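Local coordinates for tail fiber protein (Pseudomonas aeruginosa, PDB 6CL6), which forms the trimeric receptor-binding fiber of an R2 pyocin, a contractile injection system, and probably recognises the surface of the target Pseudomonas cell, at residues 314-319 with 365-370; 284-289 with 301-306; 163-168 with 183-188; 68-73 with 96-101. One frame throughout, in Å; residues are numbered along the deposited sequence.

Contact 1 (314-319 with 365-370)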
loop_
_atom_site.group_PDB
_atom_site.type_symbol
_atom_site.label_atom_id
_atom_site.label_comp_id
_atom_site.label_asym_id
_atom_site.label_seq_id
_atom_site.Cartn_x
_atom_site.Cartn_y
_atom_site.Cartn_z
ATOM N N ILE A 314 0.147 -79.637 -64.314
ATOM C CA ILE A 314 1.034 -78.706 -63.634
ATOM C C ILE A 314 0.418 -78.348 -62.289
ATOM O O ILE A 314 -0.797 -78.427 -62.088
ATOM C CB ILE A 314 1.322 -77.413 -64.437
ATOM C CG1 ILE A 314 0.025 -76.660 -64.738
ATOM C CG2 ILE A 314 2.093 -77.741 -65.727
ATOM C CD1 ILE A 314 0.235 -75.195 -65.207
ATOM N N THR A 315 1.282 -77.947 -61.375
ATOM C CA THR A 315 0.881 -77.412 -60.077
ATOM C C THR A 315 1.388 -75.987 -59.973
ATOM O O THR A 315 2.583 -75.721 -60.205
ATOM C CB THR A 315 1.432 -78.264 -58.923
ATOM O OG1 THR A 315 0.934 -79.600 -59.042
ATOM C CG2 THR A 315 0.999 -77.681 -57.574
ATOM N N PHE A 316 0.478 -75.066 -59.642
ATOM C CA PHE A 316 0.829 -73.662 -59.591
ATOM C C PHE A 316 1.813 -73.406 -58.454
ATOM O O PHE A 316 1.684 -74.002 -57.380
ATOM C CB PHE A 316 -0.423 -72.818 -59.380
ATOM C CG PHE A 316 -1.442 -72.959 -60.471
ATOM C CD1 PHE A 316 -1.076 -72.905 -61.804
ATOM C CD2 PHE A 316 -2.771 -73.162 -60.160
ATOM C CE1 PHE A 316 -2.027 -73.025 -62.797
ATOM C CE2 PHE A 316 -3.715 -73.289 -61.149
ATOM C CZ PHE A 316 -3.354 -73.210 -62.467
ATOM N N PRO A 317 2.781 -72.500 -58.649
ATOM C CA PRO A 317 3.711 -72.162 -57.553
ATOM C C PRO A 317 3.029 -71.857 -56.229
ATOM O O PRO A 317 3.515 -72.311 -55.177
ATOM C CB PRO A 317 4.460 -70.946 -58.115
ATOM C CG PRO A 317 4.479 -71.185 -59.607
ATOM C CD PRO A 317 3.166 -71.853 -59.929
ATOM N N ILE A 318 1.942 -71.086 -56.237
ATOM C CA ILE A 318 1.087 -70.943 -55.059
ATOM C C ILE A 318 -0.351 -71.222 -55.474
ATOM O O ILE A 318 -0.722 -71.037 -56.642
ATOM C CB ILE A 318 1.193 -69.536 -54.433
ATOM C CG1 ILE A 318 0.812 -68.459 -55.468
ATOM C CG2 ILE A 318 2.590 -69.297 -53.898
ATOM C CD1 ILE A 318 0.776 -67.045 -54.882
ATOM N N PRO A 319 -1.189 -71.638 -54.542
ATOM C CA PRO A 319 -2.607 -71.813 -54.870
ATOM C C PRO A 319 -3.263 -70.478 -55.138
ATOM O O PRO A 319 -2.963 -69.470 -54.481
ATOM C CB PRO A 319 -3.193 -72.463 -53.601
ATOM C CG PRO A 319 -2.026 -72.930 -52.819
ATOM C CD PRO A 319 -0.904 -72.010 -53.137
ATOM N N LEU A 365 7.013 -77.406 -72.545
ATOM C CA LEU A 365 6.126 -76.278 -72.768
ATOM C C LEU A 365 6.175 -75.348 -71.561
ATOM O O LEU A 365 6.145 -75.798 -70.407
ATOM C CB LEU A 365 4.691 -76.747 -73.006
ATOM C CG LEU A 365 4.372 -77.246 -74.436
ATOM C CD1 LEU A 365 5.200 -78.472 -74.812
ATOM C CD2 LEU A 365 2.876 -77.537 -74.552
ATOM N N SER A 366 6.281 -74.062 -71.827
ATOM C CA SER A 366 6.102 -73.081 -70.764
ATOM C C SER A 366 4.636 -72.681 -70.708
ATOM O O SER A 366 3.856 -72.940 -71.634
ATOM C CB SER A 366 6.989 -71.862 -70.980
ATOM O OG SER A 366 6.693 -71.231 -72.211
ATOM N N TRP A 367 4.253 -72.061 -69.589
ATOM C CA TRP A 367 2.874 -71.703 -69.385
ATOM C C TRP A 367 2.764 -70.473 -68.487
ATOM O O TRP A 367 3.665 -70.160 -67.707
ATOM C CB TRP A 367 2.099 -72.878 -68.776
ATOM C CG TRP A 367 2.593 -73.302 -67.432
ATOM C CD1 TRP A 367 3.422 -74.345 -67.167
ATOM C CD2 TRP A 367 2.301 -72.690 -66.176
ATOM N NE1 TRP A 367 3.650 -74.440 -65.814
ATOM C CE2 TRP A 367 2.983 -73.425 -65.182
ATOM C CE3 TRP A 367 1.524 -71.606 -65.788
ATOM C CZ2 TRP A 367 2.919 -73.089 -63.827
ATOM C CZ3 TRP A 367 1.466 -71.263 -64.427
ATOM C CH2 TRP A 367 2.153 -72.006 -63.474
ATOM N N GLU A 368 1.631 -69.771 -68.627
ATOM C CA GLU A 368 1.249 -68.693 -67.736
ATOM C C GLU A 368 -0.212 -68.879 -67.345
ATOM O O GLU A 368 -1.020 -69.402 -68.122
ATOM C CB GLU A 368 1.416 -67.330 -68.415
ATOM C CG GLU A 368 2.739 -66.670 -68.213
ATOM C CD GLU A 368 2.703 -65.205 -68.657
ATOM O OE1 GLU A 368 2.823 -64.939 -69.872
ATOM O OE2 GLU A 368 2.505 -64.331 -67.793
ATOM N N ALA A 369 -0.547 -68.455 -66.130
ATOM C CA ALA A 369 -1.906 -68.534 -65.635
ATOM C C ALA A 369 -2.182 -67.299 -64.790
ATOM O O ALA A 369 -1.259 -66.698 -64.249
ATOM C CB ALA A 369 -2.129 -69.793 -64.801
ATOM N N PHE A 370 -3.457 -66.907 -64.710
ATOM C CA PHE A 370 -3.833 -65.760 -63.902
ATOM C C PHE A 370 -5.141 -66.059 -63.193
ATOM O O PHE A 370 -5.929 -66.909 -63.612
ATOM C CB PHE A 370 -3.903 -64.475 -64.752
ATOM C CG PHE A 370 -4.964 -64.499 -65.816
ATOM C CD1 PHE A 370 -4.715 -65.113 -67.043
ATOM C CD2 PHE A 370 -6.199 -63.903 -65.598
ATOM C CE1 PHE A 370 -5.691 -65.142 -68.023
ATOM C CE2 PHE A 370 -7.182 -63.926 -66.566
ATOM C CZ PHE A 370 -6.930 -64.546 -67.785
#
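Ile314 drives its CD1 methyl onto one face of the Trp367 indole, and this is the tightest point between 314-319 and 365-370. The methyl stands 3.4 Å from the centroid of the five-membered ring, nearly on the ring normal, as a CH-pi contact; its closest ring atom is Trp367 CE2, 3.3 Å from Ile314 CD1. Both side chains get there from the crowded first torsion, with Ile314 CG1 (chi1 59°) and Trp367 CG (chi1 62°) each lying between the backbone N and the carbonyl carbon, so that they meet tip to tip. Ile314 CG2 lies 3.7 Å from Trp367 NE1. These residues face each other between two antiparallel sheets, one containing strand 310-315 and the other strand 363-371, in the C-terminal domain, whose sequence family belongs to the H-type lectin clan. Val304 and Ile355 also pack on Ile314 there. Farther along, Phe316 turns its ring edge toward the indole face in an offset edge-to-face pair, with planes at 61°, and Phe316 CE1 reaches Ala369 CB at 3.8 Å. Phe320 meets the Phe316 ring edge-to-face. The packing loosens at the rim: Pro317, partly exposed, brings only CD to the indole edge, 3.7 Å from Trp367 CH2, while the CB of the exposed Thr315 points away from 365-370.

Contact 2 (284-289 with 301-306); sequences LGASGW and WGQVTC
Trp301 carries most of this contact, one face of its indole lying against the Gly288-Trp289 backbone. CG sits between the backbone N and the carbonyl carbon (chi1 54°), the crowded position, and chi2 of 91° sets the ring across the chain, so that this face receives the Gly288 carbonyl and the Trp289 amide. Gly288 O stands 3.5 Å above the plane of the Trp301 ring, over its centre. The ring N-H is used in plane: Trp301 NE1 donates to Gly285 O at 3.0 Å, almost straight (165°) and nearly along the C=O axis, which fixes the rotation of the indole. At the far edge Leu284 CD2 crosses obliquely, 3.8 Å from Trp301 CH2. Strands 288-292 and 297-306 form an antiparallel beta hairpin, in which Gly288 and Trp301 are a hydrogen-bonded pair; Trp301 N gives to Gly288 O at 3.1 Å, and Gly288 N returns a bond to Trp301 O. Gln303 bends at chi2 to fold its amide back over the turn, where Gln303 NE2 donates to Ala286 O at 3.1 Å from above the carbonyl plane. Ser287 OG, beside its own backbone N, shares a water with Gln303 N; that water lies 2.5 Å from Ser287 OG and accepts from Gln303 N. On the second subunit, Phe370 meets the Trp301 ring edge-to-face, and Arg372 bonds to Leu284 O.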
loop_
_atom_site.group_PDB
_atom_site.type_symbol
_atom_site.label_atom_id
_atom_site.label_comp_id
_atom_site.label_asym_id
_atom_site.label_seq_id
_atom_site.Cartn_x
_atom_site.Cartn_y
_atom_site.Cartn_z
ATOM N N LEU A 284 10.025 -64.129 -58.165
ATOM C CA LEU A 284 10.321 -64.054 -59.596
ATOM C C LEU A 284 11.380 -65.070 -60.007
ATOM O O LEU A 284 12.353 -64.740 -60.674
ATOM C CB LEU A 284 10.752 -62.636 -59.956
ATOM C CG LEU A 284 9.737 -61.524 -59.667
ATOM C CD1 LEU A 284 10.264 -60.175 -60.118
ATOM C CD2 LEU A 284 8.390 -61.816 -60.349
ATOM N N GLY A 285 11.179 -66.329 -59.636
ATOM C CA GLY A 285 12.020 -67.406 -60.118
ATOM C C GLY A 285 11.506 -67.980 -61.427
ATOM O O GLY A 285 10.519 -67.516 -61.998
ATOM N N ALA A 286 12.212 -69.011 -61.911
ATOM C CA ALA A 286 11.792 -69.710 -63.118
ATOM C C ALA A 286 10.360 -70.219 -62.996
ATOM O O ALA A 286 9.574 -70.123 -63.943
ATOM C CB ALA A 286 12.744 -70.867 -63.402
ATOM N N SER A 287 10.015 -70.789 -61.857
ATOM C CA SER A 287 8.625 -71.006 -61.478
ATOM C C SER A 287 8.305 -69.931 -60.450
ATOM O O SER A 287 8.975 -69.837 -59.415
ATOM C CB SER A 287 8.411 -72.399 -60.894
ATOM O OG SER A 287 8.692 -73.398 -61.854
ATOM N N GLY A 288 7.299 -69.118 -60.732
ATOM C CA GLY A 288 7.084 -67.980 -59.856
ATOM C C GLY A 288 5.695 -67.406 -59.994
ATOM O O GLY A 288 4.862 -67.910 -60.748
ATOM N N TRP A 289 5.457 -66.333 -59.229
ATOM C CA TRP A 289 4.160 -65.691 -59.195
ATOM C C TRP A 289 4.341 -64.200 -58.936
ATOM O O TRP A 289 5.393 -63.741 -58.479
ATOM C CB TRP A 289 3.278 -66.322 -58.126
ATOM C CG TRP A 289 3.913 -66.280 -56.762
ATOM C CD1 TRP A 289 4.660 -67.259 -56.177
ATOM C CD2 TRP A 289 3.853 -65.205 -55.825
ATOM N NE1 TRP A 289 5.073 -66.858 -54.926
ATOM C CE2 TRP A 289 4.588 -65.600 -54.689
ATOM C CE3 TRP A 289 3.251 -63.942 -55.832
ATOM C CZ2 TRP A 289 4.733 -64.780 -53.571
ATOM C CZ3 TRP A 289 3.398 -63.125 -54.714
ATOM C CH2 TRP A 289 4.140 -63.545 -53.607
ATOM N N TRP A 301 3.600 -68.685 -63.475
ATOM C CA TRP A 301 4.238 -69.259 -64.659
ATOM C C TRP A 301 5.141 -70.406 -64.245
ATOM O O TRP A 301 5.502 -70.558 -63.075
ATOM C CB TRP A 301 5.059 -68.212 -65.419
ATOM C CG TRP A 301 6.032 -67.528 -64.537
ATOM C CD1 TRP A 301 7.323 -67.884 -64.303
ATOM C CD2 TRP A 301 5.787 -66.356 -63.738
ATOM N NE1 TRP A 301 7.893 -67.006 -63.395
ATOM C CE2 TRP A 301 6.975 -66.054 -63.061
ATOM C CE3 TRP A 301 4.675 -65.525 -63.557
ATOM C CZ2 TRP A 301 7.082 -64.966 -62.180
ATOM C CZ3 TRP A 301 4.789 -64.443 -62.688
ATOM C CH2 TRP A 301 5.986 -64.183 -62.028
ATOM N N GLY A 302 5.510 -71.203 -65.240
ATOM C CA GLY A 302 6.359 -72.354 -65.023
ATOM C C GLY A 302 6.604 -73.051 -66.350
ATOM O O GLY A 302 6.272 -72.529 -67.417
ATOM N N GLN A 303 7.213 -74.225 -66.261
ATOM C CA GLN A 303 7.456 -75.055 -67.441
ATOM C C GLN A 303 7.124 -76.497 -67.091
ATOM O O GLN A 303 7.121 -76.878 -65.923
ATOM C CB GLN A 303 8.898 -74.968 -67.939
ATOM C CG GLN A 303 9.433 -73.567 -68.143
ATOM C CD GLN A 303 9.908 -72.927 -66.836
ATOM O OE1 GLN A 303 10.538 -73.591 -66.001
ATOM N NE2 GLN A 303 9.604 -71.633 -66.649
ATOM N N VAL A 304 6.850 -77.307 -68.120
ATOM C CA VAL A 304 6.460 -78.692 -67.892
ATOM C C VAL A 304 6.858 -79.513 -69.106
ATOM O O VAL A 304 6.763 -79.046 -70.239
ATOM C CB VAL A 304 4.944 -78.794 -67.587
ATOM C CG1 VAL A 304 4.111 -78.395 -68.779
ATOM C CG2 VAL A 304 4.577 -80.179 -67.104
ATOM N N THR A 305 7.318 -80.740 -68.862
ATOM C CA THR A 305 7.594 -81.694 -69.946
ATOM C C THR A 305 6.317 -82.459 -70.248
ATOM O O THR A 305 5.731 -83.086 -69.349
ATOM C CB THR A 305 8.723 -82.649 -69.571
ATOM O OG1 THR A 305 9.933 -81.905 -69.372
ATOM C CG2 THR A 305 8.960 -83.675 -70.711
ATOM N N CYS A 306 5.876 -82.384 -71.494
ATOM C CA CYS A 306 4.679 -83.070 -71.957
ATOM C C CYS A 306 5.066 -84.253 -72.856
ATOM O O CYS A 306 6.074 -84.190 -73.579
ATOM C CB CYS A 306 3.758 -82.129 -72.764
ATOM S SG CYS A 306 3.138 -80.736 -71.890
HETATM O O HOH W 1 8.059 -75.009 -63.645
#

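Contact 3 (163-168 with 183-188). With EDO (1,2-ethanediol), chain K.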
loop_
_atom_site.group_PDB
_atom_site.type_symbol
_atom_site.label_atom_id
_atom_site.label_comp_id
_atom_site.label_asym_id
_atom_site.label_seq_id
_atom_site.Cartn_x
_atom_site.Cartn_y
_atom_site.Cartn_z
ATOM N N TYR A 163 -5.060 31.255 10.457
ATOM C CA TYR A 163 -5.467 30.025 11.121
ATOM C C TYR A 163 -4.926 28.854 10.299
ATOM O O TYR A 163 -4.886 28.932 9.063
ATOM C CB TYR A 163 -6.981 29.922 11.228
ATOM C CG TYR A 163 -7.637 30.802 12.277
ATOM C CD1 TYR A 163 -7.790 32.163 12.062
ATOM C CD2 TYR A 163 -8.108 30.260 13.465
ATOM C CE1 TYR A 163 -8.409 32.962 13.005
ATOM C CE2 TYR A 163 -8.730 31.054 14.423
ATOM C CZ TYR A 163 -8.875 32.408 14.175
ATOM O OH TYR A 163 -9.506 33.212 15.117
ATOM N N PRO A 164 -4.476 27.776 10.944
ATOM C CA PRO A 164 -3.936 26.648 10.170
ATOM C C PRO A 164 -4.991 25.808 9.503
ATOM O O PRO A 164 -4.678 25.058 8.569
ATOM C CB PRO A 164 -3.169 25.828 11.219
ATOM C CG PRO A 164 -3.865 26.117 12.511
ATOM C CD PRO A 164 -4.361 27.570 12.391
ATOM N N ILE A 165 -6.229 25.902 9.968
ATOM C CA ILE A 165 -7.355 25.113 9.469
ATOM C C ILE A 165 -8.590 25.936 9.799
ATOM O O ILE A 165 -8.610 26.694 10.782
ATOM C CB ILE A 165 -7.384 23.713 10.128
ATOM C CG1 ILE A 165 -8.454 22.822 9.517
ATOM C CG2 ILE A 165 -7.611 23.859 11.662
ATOM C CD1 ILE A 165 -8.055 22.306 8.127
ATOM N N VAL A 166 -9.603 25.828 8.967
ATOM C CA VAL A 166 -10.860 26.532 9.241
ATOM C C VAL A 166 -11.664 25.699 10.220
ATOM O O VAL A 166 -12.503 24.879 9.816
ATOM C CB VAL A 166 -11.635 26.840 7.956
ATOM C CG1 VAL A 166 -12.951 27.563 8.272
ATOM C CG2 VAL A 166 -10.775 27.697 7.049
ATOM N N ARG A 167 -11.374 25.880 11.523
ATOM C CA ARG A 167 -12.016 25.135 12.589
ATOM C C ARG A 167 -11.906 25.934 13.871
ATOM O O ARG A 167 -10.880 26.574 14.133
ATOM C CB ARG A 167 -11.383 23.752 12.844
ATOM C CG ARG A 167 -11.447 22.770 11.747
ATOM C CD ARG A 167 -12.799 22.089 11.640
ATOM N NE ARG A 167 -12.676 20.840 10.843
ATOM C CZ ARG A 167 -12.453 20.814 9.542
ATOM N NH1 ARG A 167 -12.288 21.933 8.869
ATOM N NH2 ARG A 167 -12.356 19.660 8.904
ATOM N N ALA A 168 -12.958 25.883 14.686
ATOM C CA ALA A 168 -12.828 26.270 16.087
ATOM C C ALA A 168 -11.670 25.494 16.715
ATOM O O ALA A 168 -11.331 24.389 16.287
ATOM C CB ALA A 168 -14.136 25.985 16.815
ATOM N N GLN A 183 3.628 29.334 18.448
ATOM C CA GLN A 183 2.198 29.092 18.557
ATOM C C GLN A 183 1.895 27.610 18.323
ATOM O O GLN A 183 2.554 26.942 17.528
ATOM C CB GLN A 183 1.388 29.935 17.543
ATOM C CG GLN A 183 1.598 31.433 17.659
ATOM C CD GLN A 183 0.773 32.215 16.683
ATOM O OE1 GLN A 183 0.538 31.756 15.550
ATOM N NE2 GLN A 183 0.304 33.405 17.103
ATOM N N THR A 184 0.852 27.133 18.981
ATOM C CA THR A 184 0.214 25.862 18.678
ATOM C C THR A 184 -1.292 26.073 18.568
ATOM O O THR A 184 -1.841 27.020 19.134
ATOM C CB THR A 184 0.460 24.781 19.737
ATOM O OG1 THR A 184 -0.238 25.126 20.950
ATOM C CG2 THR A 184 1.913 24.642 19.984
ATOM N N TYR A 185 -1.945 25.187 17.804
ATOM C CA TYR A 185 -3.391 25.257 17.556
ATOM C C TYR A 185 -3.929 23.845 17.564
ATOM O O TYR A 185 -3.461 22.992 16.793
ATOM C CB TYR A 185 -3.704 25.908 16.224
ATOM C CG TYR A 185 -5.145 26.395 16.074
ATOM C CD1 TYR A 185 -5.553 27.587 16.693
ATOM C CD2 TYR A 185 -6.088 25.674 15.370
ATOM C CE1 TYR A 185 -6.853 28.053 16.582
ATOM C CE2 TYR A 185 -7.422 26.149 15.238
ATOM C CZ TYR A 185 -7.775 27.359 15.865
ATOM O OH TYR A 185 -9.043 27.863 15.802
ATOM N N GLN A 186 -4.889 23.606 18.429
ATOM C CA GLN A 186 -5.554 22.309 18.562
ATOM C C GLN A 186 -6.996 22.474 18.089
ATOM O O GLN A 186 -7.796 23.178 18.718
ATOM C CB GLN A 186 -5.466 21.828 20.008
ATOM C CG GLN A 186 -6.198 20.513 20.273
ATOM C CD GLN A 186 -6.130 20.079 21.730
ATOM O OE1 GLN A 186 -5.382 20.636 22.547
ATOM N NE2 GLN A 186 -6.923 19.081 22.061
ATOM N N ALA A 187 -7.327 21.816 16.992
ATOM C CA ALA A 187 -8.672 21.906 16.429
ATOM C C ALA A 187 -9.682 21.229 17.347
ATOM O O ALA A 187 -9.419 20.168 17.911
ATOM C CB ALA A 187 -8.701 21.269 15.052
ATOM N N TYR A 188 -10.857 21.847 17.488
ATOM C CA TYR A 188 -11.849 21.333 18.433
ATOM C C TYR A 188 -12.319 19.937 18.053
ATOM O O TYR A 188 -12.589 19.108 18.931
ATOM C CB TYR A 188 -13.040 22.302 18.534
ATOM C CG TYR A 188 -14.098 22.109 17.504
ATOM C CD1 TYR A 188 -13.910 22.518 16.188
ATOM C CD2 TYR A 188 -15.308 21.496 17.837
ATOM C CE1 TYR A 188 -14.907 22.340 15.239
ATOM C CE2 TYR A 188 -16.285 21.288 16.891
ATOM C CZ TYR A 188 -16.087 21.716 15.605
ATOM O OH TYR A 188 -17.082 21.523 14.687
HETATM C C1 EDO K . -17.662 25.353 16.234
HETATM O O1 EDO K . -17.984 26.210 15.122
HETATM C C2 EDO K . -18.899 24.560 16.603
HETATM O O2 EDO K . -19.234 23.706 15.489
#
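The Tyr185 hydroxyl donates to Arg167 O at 2.8 Å, in the carbonyl plane, and so ties the ring of a strand residue to the loop 163-168. Two loop residues hold that ring. Pro164 crosses it at about a right angle, with CD over one face and CG 3.6 Å from Tyr185 CD2; Tyr163 presents its edge to the hydroxyl, Tyr163 CD2 lying 3.5 Å from Tyr185 OH. Tyr185 reaches them with CG anti to the backbone N (chi1 -163°). Farther along, Tyr188 N bonds to Ala168 O at 2.9 Å, and Ala168 CB packs 3.5 Å from Tyr188 CD1. A molecule of 1,2-ethanediol, probably from the crystallisation liquor, places C1 over one face of the Tyr188 ring, toward its rim, and donates from O2 to Tyr188 OH. In the next shell, Gln151 bonds to the Tyr163 hydroxyl. Arg167 folds back at chi2, giving NH1 to Val166 O while NE pairs with Asp189 in a salt bridge. His199 of the second subunit meets Tyr188 edge-to-face. Val166 centres an inverse gamma turn, and the loop, following helix 154-159, packs against strand 180-187 as the chain enters strand 169-177, the hairpin partner of that strand in an antiparallel part of a mixed beta sheet.

Contact 4 (68-73 with 96-101); sequences AGRYFY and TSEMYV
Residues 68-73 and 96-101 run from loop into strand, entering strands 72-79 and 99-104, which are not neighbours: strand 85-92 lies between them in a five-stranded antiparallel meander. The backbones therefore stay apart, with the CA atoms of Phe72 and Met99 8.9 Å from each other, and side chains span the gap on one face of the sheet. Gly69 has a positive phi just before Arg70 turns its side chain toward 96-101. Arg70 starts with CG anti to the carbonyl carbon and bends at chi3 (65°), which brings the guanidinium edge-on to two oxygens. Arg70 NH1 forms a salt bridge with Glu98 OE2 at 3.1 Å, in the guanidinium plane but above that of the carboxylate, the two planes being 84° apart. Arg70 NH2 gives to Thr96 OG1 at 2.8 Å and also to Asn94 O. Thr96 OG1, in the crowded position between N and C, donates a hydrogen bond to Glu98 OE2 at 2.5 Å, so OE2 accepts from both Arg70 and Thr96. Such a grip would favour the ionised carboxylate of the buried Glu98. Below this polar group the Phe72 and Tyr100 rings cross obliquely, with planes at 77°, and Phe72 CE2 lies 3.8 Å from Tyr100 CE1; Pro66 touches both rings. On the opposite face of the strand, Met99 packs against Met99 of both other subunits. The second carboxylate oxygen is held as well: Tyr100 OH donates to Glu98 OE1 at 2.7 Å.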
loop_
_atom_site.group_PDB
_atom_site.type_symbol
_atom_site.label_atom_id
_atom_site.label_comp_id
_atom_site.label_asym_id
_atom_site.label_seq_id
_atom_site.Cartn_x
_atom_site.Cartn_y
_atom_site.Cartn_z
ATOM N N ALA A 68 6.865 51.844 34.372
ATOM C CA ALA A 68 7.249 53.197 34.013
ATOM C C ALA A 68 6.127 53.919 33.269
ATOM O O ALA A 68 5.469 53.359 32.373
ATOM C CB ALA A 68 8.515 53.163 33.157
ATOM N N GLY A 69 5.925 55.180 33.645
ATOM C CA GLY A 69 4.846 55.972 33.102
ATOM C C GLY A 69 3.511 55.840 33.783
ATOM O O GLY A 69 2.586 56.563 33.407
ATOM N N ARG A 70 3.365 54.957 34.784
ATOM C CA ARG A 70 2.058 54.733 35.409
ATOM C C ARG A 70 2.092 55.022 36.908
ATOM O O ARG A 70 3.099 54.738 37.589
ATOM C CB ARG A 70 1.584 53.303 35.199
ATOM C CG ARG A 70 1.107 53.090 33.753
ATOM C CD ARG A 70 0.581 51.696 33.571
ATOM N NE ARG A 70 -0.624 51.447 34.355
ATOM C CZ ARG A 70 -1.156 50.255 34.502
ATOM N NH1 ARG A 70 -0.591 49.209 33.915
ATOM N NH2 ARG A 70 -2.257 50.104 35.217
ATOM N N TYR A 71 0.992 55.589 37.394
ATOM C CA TYR A 71 0.812 55.762 38.819
ATOM C C TYR A 71 0.485 54.441 39.516
ATOM O O TYR A 71 -0.307 53.635 39.028
ATOM C CB TYR A 71 -0.303 56.760 39.103
ATOM C CG TYR A 71 0.081 58.201 38.809
ATOM C CD1 TYR A 71 0.732 58.985 39.748
ATOM C CD2 TYR A 71 -0.185 58.759 37.562
ATOM C CE1 TYR A 71 1.115 60.275 39.468
ATOM C CE2 TYR A 71 0.175 60.092 37.279
ATOM C CZ TYR A 71 0.820 60.834 38.237
ATOM O OH TYR A 71 1.188 62.112 37.967
ATOM N N PHE A 72 1.099 54.229 40.675
ATOM C CA PHE A 72 0.761 53.125 41.559
ATOM C C PHE A 72 0.672 53.621 42.997
ATOM O O PHE A 72 1.540 54.397 43.458
ATOM C CB PHE A 72 1.812 51.975 41.482
ATOM C CG PHE A 72 1.637 51.077 40.297
ATOM C CD1 PHE A 72 1.880 51.528 39.014
ATOM C CD2 PHE A 72 1.136 49.776 40.474
ATOM C CE1 PHE A 72 1.682 50.687 37.913
ATOM C CE2 PHE A 72 0.938 48.937 39.379
ATOM C CZ PHE A 72 1.214 49.396 38.112
ATOM N N TYR A 73 -0.335 53.114 43.721
ATOM C CA TYR A 73 -0.327 53.179 45.177
ATOM C C TYR A 73 0.733 52.234 45.699
ATOM O O TYR A 73 0.817 51.078 45.254
ATOM C CB TYR A 73 -1.677 52.774 45.758
ATOM C CG TYR A 73 -2.850 53.586 45.315
ATOM C CD1 TYR A 73 -3.585 53.232 44.198
ATOM C CD2 TYR A 73 -3.268 54.670 46.066
ATOM C CE1 TYR A 73 -4.687 54.002 43.834
ATOM C CE2 TYR A 73 -4.350 55.397 45.729
ATOM C CZ TYR A 73 -5.047 55.076 44.617
ATOM O OH TYR A 73 -6.151 55.861 44.306
ATOM N N THR A 96 -5.760 49.409 34.426
ATOM C CA THR A 96 -5.830 47.966 34.664
ATOM C C THR A 96 -5.777 47.717 36.167
ATOM O O THR A 96 -5.485 48.628 36.953
ATOM C CB THR A 96 -4.666 47.219 33.999
ATOM O OG1 THR A 96 -3.448 47.613 34.630
ATOM C CG2 THR A 96 -4.550 47.537 32.511
ATOM N N SER A 97 -6.034 46.468 36.568
ATOM C CA SER A 97 -5.979 46.034 37.972
ATOM C C SER A 97 -4.766 45.130 38.125
ATOM O O SER A 97 -4.811 43.950 37.746
ATOM C CB SER A 97 -7.255 45.263 38.375
ATOM O OG SER A 97 -8.410 46.091 38.275
ATOM N N GLU A 98 -3.673 45.694 38.651
ATOM C CA GLU A 98 -2.400 45.006 38.762
ATOM C C GLU A 98 -1.792 45.194 40.142
ATOM O O GLU A 98 -2.000 46.219 40.790
ATOM C CB GLU A 98 -1.389 45.519 37.739
ATOM C CG GLU A 98 -1.759 45.206 36.331
ATOM C CD GLU A 98 -0.846 45.841 35.303
ATOM O OE1 GLU A 98 0.372 45.982 35.552
ATOM O OE2 GLU A 98 -1.376 46.228 34.246
ATOM N N MET A 99 -0.979 44.210 40.546
ATOM C CA MET A 99 -0.251 44.247 41.824
ATOM C C MET A 99 1.164 43.730 41.650
ATOM O O MET A 99 1.396 42.750 40.920
ATOM C CB MET A 99 -0.959 43.387 42.882
ATOM C CG MET A 99 -0.261 43.334 44.239
ATOM S SD MET A 99 -1.019 42.169 45.418
ATOM C CE MET A 99 -2.589 42.965 45.679
ATOM N N TYR A 100 2.096 44.377 42.358
ATOM C CA TYR A 100 3.507 44.041 42.386
ATOM C C TYR A 100 4.004 44.072 43.831
ATOM O O TYR A 100 3.417 44.731 44.691
ATOM C CB TYR A 100 4.350 45.026 41.541
ATOM C CG TYR A 100 3.963 45.006 40.091
ATOM C CD1 TYR A 100 2.828 45.690 39.648
ATOM C CD2 TYR A 100 4.739 44.310 39.142
ATOM C CE1 TYR A 100 2.454 45.671 38.311
ATOM C CE2 TYR A 100 4.373 44.298 37.804
ATOM C CZ TYR A 100 3.218 44.977 37.401
ATOM O OH TYR A 100 2.818 44.947 36.089
ATOM N N VAL A 101 5.118 43.383 44.075
ATOM C CA VAL A 101 5.763 43.366 45.387
ATOM C C VAL A 101 7.270 43.471 45.203
ATOM O O VAL A 101 7.833 42.976 44.208
ATOM C CB VAL A 101 5.370 42.095 46.180
ATOM C CG1 VAL A 101 5.960 40.846 45.500
ATOM C CG2 VAL A 101 5.840 42.199 47.611
#

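Contacts 1 and 2 share the C-terminal domain, their centres about 6 Å apart, and strands 297-306 and 363-371 are neighbours in one sheet. Probable hydrogen bonds join them there, from Val304 N to Leu365 O at 2.8 Å and from Trp367 N to Gly302 O at 3.0 Å. Contacts 3 and 4 occupy separate sheets nearer the N-terminal end, with centres about 35 Å apart and nearest atoms about 21 Å apart. The elongated fiber puts contact 4 about 159 Å from contact 1, centre to centre, and contact 3 about 125 Å from it. All four touch the second subunit. A magnesium ion lies about 14 Å from the Trp289 side chain of contact 2.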